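Putative Oleoyl-[acyl-carrier protein] thioesterase (Lactobacillus plantarum, PDB 2OWN) probably hydrolyses oleoyl-[acyl-carrier protein] thioesters, releasing the fatty acid from its carrier, as acyl-ACP thioesterases of the HotDog clan do. Local coordinates at residues Val39-Asp44 and Val82-Arg87; Glu43-Ala48 and Ala136-Glu141. All coordinates share one frame; numbering follows the deposited sequence.

Contact 1: residues Val39-Asp44 and Val82-Arg87; sequences VLASED and VTIAVR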
ATOM      1  N   VAL B  39      12.168   4.682   5.222  1.00 29.90           N
ATOM      2  CA  VAL B  39      11.625   5.255   6.482  1.00 29.12           C
ATOM      3  C   VAL B  39      11.421   4.167   7.572  1.00 28.82           C
ATOM      4  O   VAL B  39      11.607   4.467   8.757  1.00 29.12           O
ATOM      5  CB  VAL B  39      10.351   6.139   6.209  1.00 29.11           C
ATOM      6  CG1 VAL B  39       9.572   6.513   7.495  1.00 29.87           C
ATOM      7  CG2 VAL B  39      10.750   7.383   5.421  1.00 30.08           C
ATOM      8  N   LEU B  40      11.035   2.938   7.165  1.00 28.46           N
ATOM      9  CA  LEU B  40      10.888   1.766   8.070  1.00 28.36           C
ATOM     10  C   LEU B  40      12.234   1.473   8.743  1.00 28.02           C
ATOM     11  O   LEU B  40      12.265   1.247   9.945  1.00 28.10           O
ATOM     12  CB  LEU B  40      10.401   0.503   7.334  1.00 28.92           C
ATOM     13  CG  LEU B  40      10.135  -0.772   8.155  1.00 28.63           C
ATOM     14  CD1 LEU B  40       8.998  -0.555   9.154  1.00 31.31           C
ATOM     15  CD2 LEU B  40       9.823  -1.938   7.246  1.00 28.27           C
ATOM     16  N   ALA B  41      13.316   1.466   7.950  1.00 28.05           N
ATOM     17  CA  ALA B  41      14.706   1.273   8.445  1.00 28.89           C
ATOM     18  C   ALA B  41      15.138   2.401   9.414  1.00 30.44           C
ATOM     19  O   ALA B  41      15.800   2.123  10.439  1.00 31.83           O
ATOM     20  CB  ALA B  41      15.699   1.163   7.278  1.00 28.78           C
ATOM     21  N   SER B  42      14.744   3.643   9.092  1.00 30.72           N
ATOM     22  CA  SER B  42      15.028   4.843   9.909  1.00 31.96           C
ATOM     23  C   SER B  42      14.285   4.819  11.253  1.00 32.70           C
ATOM     24  O   SER B  42      14.899   5.124  12.279  1.00 33.19           O
ATOM     25  CB  SER B  42      14.718   6.137   9.128  1.00 31.76           C
ATOM     26  OG  SER B  42      14.971   7.310   9.884  1.00 34.35           O
ATOM     27  N   GLU B  43      12.987   4.476  11.238  1.00 34.29           N
ATOM     28  CA  GLU B  43      12.173   4.369  12.486  1.00 35.30           C
ATOM     29  C   GLU B  43      12.676   3.241  13.413  1.00 33.07           C
ATOM     30  O   GLU B  43      12.672   3.423  14.627  1.00 31.85           O
ATOM     31  CB  GLU B  43      10.657   4.245  12.216  1.00 35.81           C
ATOM     32  CG  GLU B  43      10.028   5.540  11.634  1.00 40.14           C
ATOM     33  CD  GLU B  43       8.506   5.478  11.398  1.00 41.48           C
ATOM     34  OE1 GLU B  43       7.805   4.588  11.946  1.00 50.99           O
ATOM     35  OE2 GLU B  43       8.001   6.363  10.667  1.00 51.99           O
ATOM     36  N   ASP B  44      13.131   2.124  12.831  1.00 30.97           N
ATOM     37  CA  ASP B  44      13.692   0.980  13.595  1.00 30.10           C
ATOM     38  C   ASP B  44      15.056   1.271  14.200  1.00 28.74           C
ATOM     39  O   ASP B  44      15.351   0.730  15.262  1.00 27.03           O
ATOM     40  CB  ASP B  44      13.742  -0.292  12.746  1.00 29.41           C
ATOM     41  CG  ASP B  44      12.369  -0.769  12.345  1.00 33.12           C
ATOM     42  OD1 ASP B  44      11.354  -0.370  12.966  1.00 34.68           O
ATOM     43  OD2 ASP B  44      12.289  -1.534  11.379  1.00 31.38           O
ATOM     44  N   VAL B  82      15.616  -7.561  -0.111  1.00 30.67           N
ATOM     45  CA  VAL B  82      16.535  -6.406  -0.161  1.00 31.40           C
ATOM     46  C   VAL B  82      17.006  -6.032   1.239  1.00 31.81           C
ATOM     47  O   VAL B  82      16.282  -6.261   2.209  1.00 30.90           O
ATOM     48  CB  VAL B  82      15.916  -5.136  -0.823  1.00 31.62           C
ATOM     49  CG1 VAL B  82      15.579  -5.413  -2.284  1.00 32.63           C
ATOM     50  CG2 VAL B  82      14.684  -4.576  -0.035  1.00 30.71           C
ATOM     51  N   THR B  83      18.206  -5.444   1.308  1.00 32.36           N
ATOM     52  CA  THR B  83      18.834  -4.968   2.536  1.00 32.58           C
ATOM     53  C   THR B  83      18.715  -3.435   2.506  1.00 33.51           C
ATOM     54  O   THR B  83      19.164  -2.816   1.525  1.00 34.08           O
ATOM     55  CB  THR B  83      20.291  -5.447   2.623  1.00 33.65           C
ATOM     56  OG1 THR B  83      20.297  -6.879   2.685  1.00 31.86           O
ATOM     57  CG2 THR B  83      21.002  -4.900   3.858  1.00 34.74           C
ATOM     58  N   ILE B  84      18.074  -2.851   3.531  1.00 32.76           N
ATOM     59  CA  ILE B  84      17.899  -1.388   3.661  1.00 32.25           C
ATOM     60  C   ILE B  84      18.855  -0.918   4.764  1.00 32.05           C
ATOM     61  O   ILE B  84      18.600  -1.187   5.944  1.00 29.83           O
ATOM     62  CB  ILE B  84      16.439  -0.899   3.994  1.00 32.40           C
ATOM     63  CG1 ILE B  84      15.378  -1.475   3.045  1.00 34.18           C
ATOM     64  CG2 ILE B  84      16.375   0.646   3.991  1.00 32.65           C
ATOM     65  CD1 ILE B  84      14.950  -2.881   3.333  1.00 32.07           C
ATOM     66  N   ALA B  85      19.954  -0.264   4.363  1.00 30.77           N
ATOM     67  CA  ALA B  85      20.960   0.306   5.278  1.00 31.36           C
ATOM     68  C   ALA B  85      20.627   1.794   5.429  1.00 31.46           C
ATOM     69  O   ALA B  85      20.246   2.432   4.439  1.00 33.70           O
ATOM     70  CB  ALA B  85      22.361   0.120   4.743  1.00 30.90           C
ATOM     71  N   VAL B  86      20.756   2.328   6.650  1.00 30.98           N
ATOM     72  CA  VAL B  86      20.457   3.746   6.971  1.00 30.48           C
ATOM     73  C   VAL B  86      21.515   4.359   7.921  1.00 29.43           C
ATOM     74  O   VAL B  86      22.123   3.636   8.711  1.00 26.37           O
ATOM     75  CB  VAL B  86      19.011   3.867   7.559  1.00 32.55           C
ATOM     76  CG1 VAL B  86      18.884   3.158   8.919  1.00 24.98           C
ATOM     77  CG2 VAL B  86      18.585   5.324   7.665  1.00 35.07           C
ATOM     78  N   ARG B  87      21.718   5.680   7.814  1.00 29.73           N
ATOM     79  CA  ARG B  87      22.687   6.430   8.629  1.00 29.83           C
ATOM     80  C   ARG B  87      22.305   7.907   8.797  1.00 30.03           C
ATOM     81  O   ARG B  87      22.043   8.585   7.798  1.00 31.18           O
ATOM     82  CB  ARG B  87      24.085   6.301   7.991  1.00 28.65           C
ATOM     83  CG  ARG B  87      25.246   7.009   8.725  1.00 29.68           C
ATOM     84  CD  ARG B  87      26.619   6.612   8.172  1.00 30.36           C
ATOM     85  NE  ARG B  87      26.887   7.099   6.810  1.00 28.75           N
ATOM     86  CZ  ARG B  87      27.974   6.831   6.064  1.00 30.53           C
ATOM     87  NH1 ARG B  87      28.962   6.028   6.494  1.00 36.67           N
ATOM     88  NH2 ARG B  87      28.071   7.364   4.834  1.00 38.35           N
TER

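Contact 2: residues Glu43-Ala48 and Ala136-Glu141; sequences EDQSDA and APYQSE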
ATOM      1  N   GLU B  43      12.987   4.476  11.238  1.00 34.29           N
ATOM      2  CA  GLU B  43      12.173   4.369  12.486  1.00 35.30           C
ATOM      3  C   GLU B  43      12.676   3.241  13.413  1.00 33.07           C
ATOM      4  O   GLU B  43      12.672   3.423  14.627  1.00 31.85           O
ATOM      5  CB  GLU B  43      10.657   4.245  12.216  1.00 35.81           C
ATOM      6  CG  GLU B  43      10.028   5.540  11.634  1.00 40.14           C
ATOM      7  CD  GLU B  43       8.506   5.478  11.398  1.00 41.48           C
ATOM      8  OE1 GLU B  43       7.805   4.588  11.946  1.00 50.99           O
ATOM      9  OE2 GLU B  43       8.001   6.363  10.667  1.00 51.99           O
ATOM     10  N   ASP B  44      13.131   2.124  12.831  1.00 30.97           N
ATOM     11  CA  ASP B  44      13.692   0.980  13.595  1.00 30.10           C
ATOM     12  C   ASP B  44      15.056   1.271  14.200  1.00 28.74           C
ATOM     13  O   ASP B  44      15.351   0.730  15.262  1.00 27.03           O
ATOM     14  CB  ASP B  44      13.742  -0.292  12.746  1.00 29.41           C
ATOM     15  CG  ASP B  44      12.369  -0.769  12.345  1.00 33.12           C
ATOM     16  OD1 ASP B  44      11.354  -0.370  12.966  1.00 34.68           O
ATOM     17  OD2 ASP B  44      12.289  -1.534  11.379  1.00 31.38           O
ATOM     18  N   GLN B  45      15.893   2.056  13.499  1.00 29.21           N
ATOM     19  CA  GLN B  45      17.196   2.514  14.027  1.00 29.65           C
ATOM     20  C   GLN B  45      16.892   3.402  15.247  1.00 29.87           C
ATOM     21  O   GLN B  45      17.461   3.190  16.323  1.00 30.69           O
ATOM     22  CB  GLN B  45      18.017   3.318  12.994  1.00 30.20           C
ATOM     23  CG  GLN B  45      19.410   3.792  13.512  1.00 27.89           C
ATOM     24  CD  GLN B  45      20.268   4.544  12.491  1.00 30.98           C
ATOM     25  OE1 GLN B  45      19.806   4.934  11.416  1.00 24.97           O
ATOM     26  NE2 GLN B  45      21.531   4.770  12.850  1.00 21.48           N
ATOM     27  N   SER B  46      15.969   4.356  15.047  1.00 30.35           N
ATOM     28  CA  SER B  46      15.514   5.310  16.075  1.00 31.93           C
ATOM     29  C   SER B  46      14.865   4.615  17.295  1.00 32.59           C
ATOM     30  O   SER B  46      15.144   5.019  18.422  1.00 32.08           O
ATOM     31  CB  SER B  46      14.587   6.376  15.461  1.00 31.43           C
ATOM     32  OG  SER B  46      15.197   6.972  14.333  1.00 30.54           O
ATOM     33  N   ASP B  47      14.046   3.573  17.064  1.00 33.52           N
ATOM     34  CA  ASP B  47      13.419   2.777  18.161  1.00 33.62           C
ATOM     35  C   ASP B  47      14.475   1.990  18.963  1.00 33.19           C
ATOM     36  O   ASP B  47      14.406   1.978  20.201  1.00 33.46           O
ATOM     37  CB  ASP B  47      12.330   1.795  17.664  1.00 34.46           C
ATOM     38  CG  ASP B  47      11.057   2.483  17.142  1.00 37.92           C
ATOM     39  OD1 ASP B  47      10.777   3.666  17.443  1.00 43.54           O
ATOM     40  OD2 ASP B  47      10.305   1.795  16.421  1.00 35.86           O
ATOM     41  N   ALA B  48      15.423   1.344  18.261  1.00 32.85           N
ATOM     42  CA  ALA B  48      16.538   0.568  18.890  1.00 33.26           C
ATOM     43  C   ALA B  48      17.428   1.417  19.819  1.00 33.85           C
ATOM     44  O   ALA B  48      17.868   0.922  20.860  1.00 33.99           O
ATOM     45  CB  ALA B  48      17.399  -0.129  17.835  1.00 33.90           C
ATOM     46  N   ALA B 136      22.267  12.864  18.882  1.00 37.01           N
ATOM     47  CA  ALA B 136      23.475  12.200  19.490  1.00 36.44           C
ATOM     48  C   ALA B 136      23.535  10.656  19.397  1.00 35.62           C
ATOM     49  O   ALA B 136      24.600  10.142  19.021  1.00 36.02           O
ATOM     50  CB  ALA B 136      23.692  12.638  20.956  1.00 35.51           C
ATOM     51  N   PRO B 137      22.429   9.920  19.744  1.00 34.04           N
ATOM     52  CA  PRO B 137      22.384   8.436  19.615  1.00 33.76           C
ATOM     53  C   PRO B 137      22.717   7.878  18.204  1.00 32.69           C
ATOM     54  O   PRO B 137      23.216   6.761  18.116  1.00 32.02           O
ATOM     55  CB  PRO B 137      20.946   8.091  20.025  1.00 33.90           C
ATOM     56  CG  PRO B 137      20.566   9.159  20.937  1.00 33.70           C
ATOM     57  CD  PRO B 137      21.176  10.403  20.357  1.00 34.19           C
ATOM     58  N   TYR B 138      22.448   8.650  17.141  1.00 32.17           N
ATOM     59  CA  TYR B 138      22.799   8.262  15.756  1.00 31.79           C
ATOM     60  C   TYR B 138      24.315   8.436  15.460  1.00 30.96           C
ATOM     61  O   TYR B 138      24.785   7.917  14.442  1.00 28.84           O
ATOM     62  CB  TYR B 138      22.024   9.072  14.695  1.00 31.17           C
ATOM     63  CG  TYR B 138      20.517   9.098  14.853  1.00 29.21           C
ATOM     64  CD1 TYR B 138      19.761   7.900  14.863  1.00 29.12           C
ATOM     65  CD2 TYR B 138      19.821  10.329  14.928  1.00 27.08           C
ATOM     66  CE1 TYR B 138      18.326   7.930  15.009  1.00 29.88           C
ATOM     67  CE2 TYR B 138      18.404  10.377  15.054  1.00 30.11           C
ATOM     68  CZ  TYR B 138      17.664   9.179  15.086  1.00 30.11           C
ATOM     69  OH  TYR B 138      16.303   9.251  15.213  1.00 30.39           O
ATOM     70  N   GLN B 139      25.043   9.180  16.318  1.00 31.74           N
ATOM     71  CA  GLN B 139      26.482   9.493  16.203  1.00 32.20           C
ATOM     72  C   GLN B 139      26.751  10.394  14.964  1.00 32.26           C
ATOM     73  O   GLN B 139      27.783  10.274  14.308  1.00 32.64           O
ATOM     74  CB  GLN B 139      27.355   8.217  16.263  1.00 31.97           C
ATOM     75  CG  GLN B 139      27.134   7.383  17.543  1.00 33.41           C
ATOM     76  CD  GLN B 139      28.038   6.153  17.671  1.00 32.81           C
ATOM     77  OE1 GLN B 139      28.910   5.897  16.836  1.00 38.10           O
ATOM     78  NE2 GLN B 139      27.821   5.385  18.734  1.00 33.89           N
ATOM     79  N   SER B 140      25.835  11.345  14.725  1.00 33.09           N
ATOM     80  CA  SER B 140      25.886  12.275  13.584  1.00 34.14           C
ATOM     81  C   SER B 140      26.934  13.364  13.830  1.00 35.03           C
ATOM     82  O   SER B 140      27.002  13.879  14.957  1.00 35.08           O
ATOM     83  CB  SER B 140      24.522  12.955  13.380  1.00 34.14           C
ATOM     84  OG  SER B 140      23.465  12.022  13.281  1.00 34.27           O
ATOM     85  N   GLU B 141      27.737  13.708  12.808  1.00 35.68           N
ATOM     86  CA  GLU B 141      28.772  14.759  12.961  1.00 37.29           C
ATOM     87  C   GLU B 141      28.141  16.157  12.865  1.00 36.64           C
ATOM     88  O   GLU B 141      27.206  16.363  12.080  1.00 35.02           O
ATOM     89  CB  GLU B 141      29.954  14.630  11.983  1.00 37.78           C
ATOM     90  CG  GLU B 141      29.692  14.788  10.474  1.00 38.89           C
ATOM     91  CD  GLU B 141      30.985  14.885   9.633  1.00 39.20           C
ATOM     92  OE1 GLU B 141      32.118  14.676  10.140  1.00 43.06           O
ATOM     93  OE2 GLU B 141      30.863  15.195   8.427  1.00 48.26           O
TER
HETATM   94  O   HOH W   1      23.296   6.915  12.247  1.00 48.81           O

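Contact 1: residues Val39-Asp44 and Val82-Arg87
Ala-41 and Ser-42 lie over Ile-84 and Val-86 where helix segment 39-44 passes strand segment 82-87 at an axis separation of 8.0 Å, the two N-to-C directions being 55° apart. This is the hotdog arrangement of helix against sheet: helix 31-48 runs across strand 81-91, which is flanked by the antiparallel strands 12-17 and 95-103. The CB bonds of Ile-84 and Val-86 point toward the helix, whereas that of Ala-85, between them, points away. Only three residue pairs come within 4.5 Å, and the surface buried is a modest 165 Å², so close fit rather than wide overlap defines the contact.

Ala-41 carries it, its methyl facing the strand. That CB meets the branch methyl of Ile-84, CG2, at 3.4 Å, tighter than an ordinary carbon-carbon contact. The Ile-84 torsion (chi1 -52°) places CG2 opposite the backbone N and leaves CG1 beside that N, which turns the short branch to the alanine and keeps the longer CG1 arm farther from it. Ile-84 is also packed by Ile-37 from the same helix and by Ile-102 of strand 95-103. Two residues further along the strand, Val-86 holds CG1 between its own backbone N and carbonyl carbon (chi1 66°), and this methyl approaches the CB of Ala-41 at 4.1 Å. The other methyl, CG2, lies 4.2 Å from the CB of Ser-42, at the flank of the helix. The helix backbone takes part too: Val-86 CG1 rests 3.6 Å from the carbonyl oxygen Ala-41 O.

Contact 2: residues Glu43-Ala48 and Ala136-Glu141
Tyr-138 reaches Ser-46 through its phenol, and the bond has a definite direction: OH donates to the serine OG over 2.7 Å. The angle CZ-OH-OG is about 110°, close to that expected for a phenol donor, and OG lies at the ring edge near the ring plane, on the CE1 side, 3.3 Å from Tyr-138 CE1. The ring's long axis runs crosswise to the helix, and it is the phenol end that meets Ser-46. With chi1 at -52°, the serine oxygen sits beside its own backbone N, turned back along the helix, where it also bonds Ser-42 O one turn earlier. OG thus has three hydrogen-bond partners: Tyr-138 OH, Ser-42 O and an unidentified bound molecule, which probably comes from the crystallisation liquor.

Gln-45 forms the second link. Its extended chain brings the amide past the ring obliquely, NE2 being 4.1 Å from Tyr-138 CD1 and the two planes 68° apart. A water completes this link: it accepts from Gln-45 NE2 at 2.8 Å and donates to Tyr-138 O at 2.8 Å, so the tyrosine is tied to the helix at both its hydroxyl and its backbone.

Further out, Arg-98 makes a cation-pi contact with the Tyr-138 ring and a weak hydrogen bond with Gln-45 OE1, so that one arginine touches both partners. The loop itself is shaped by a 3-10 turn, in which Gln-139 N bonds Ala-136 O at 2.9 Å, and Tyr-138 also pairs through its backbone with Ser-10. The fold is the hotdog, a curved antiparallel sheet wrapped round a long helix, here with the C-terminal turn of helix 31-48 joined to the loop before strand 141-142 by a tyrosine hydroxyl and a water.

Followed from the N terminus, helix 31-48 supplies the first segment of both contacts, which overlap at Glu-43 and Asp-44. Contact 1 closes first, 37 residues on, when strand 81-91 returns under the helix; contact 2 closes after 87 residues, once strands 95-103 and 109-121 have been laid down and the chain reaches the loop before strand 141-142. Both start from the same helix stretch; only the touching residues interleave (41-42 with 84-86, 45-46 with 138). Their centres are 11 Å apart, and they meet where Val-86 of contact 1 packs on Gln-45 of contact 2. Together they fix successive turns of one helix to sheet and to loop, while Asp-44 bridges to Arg-17 of the second subunit.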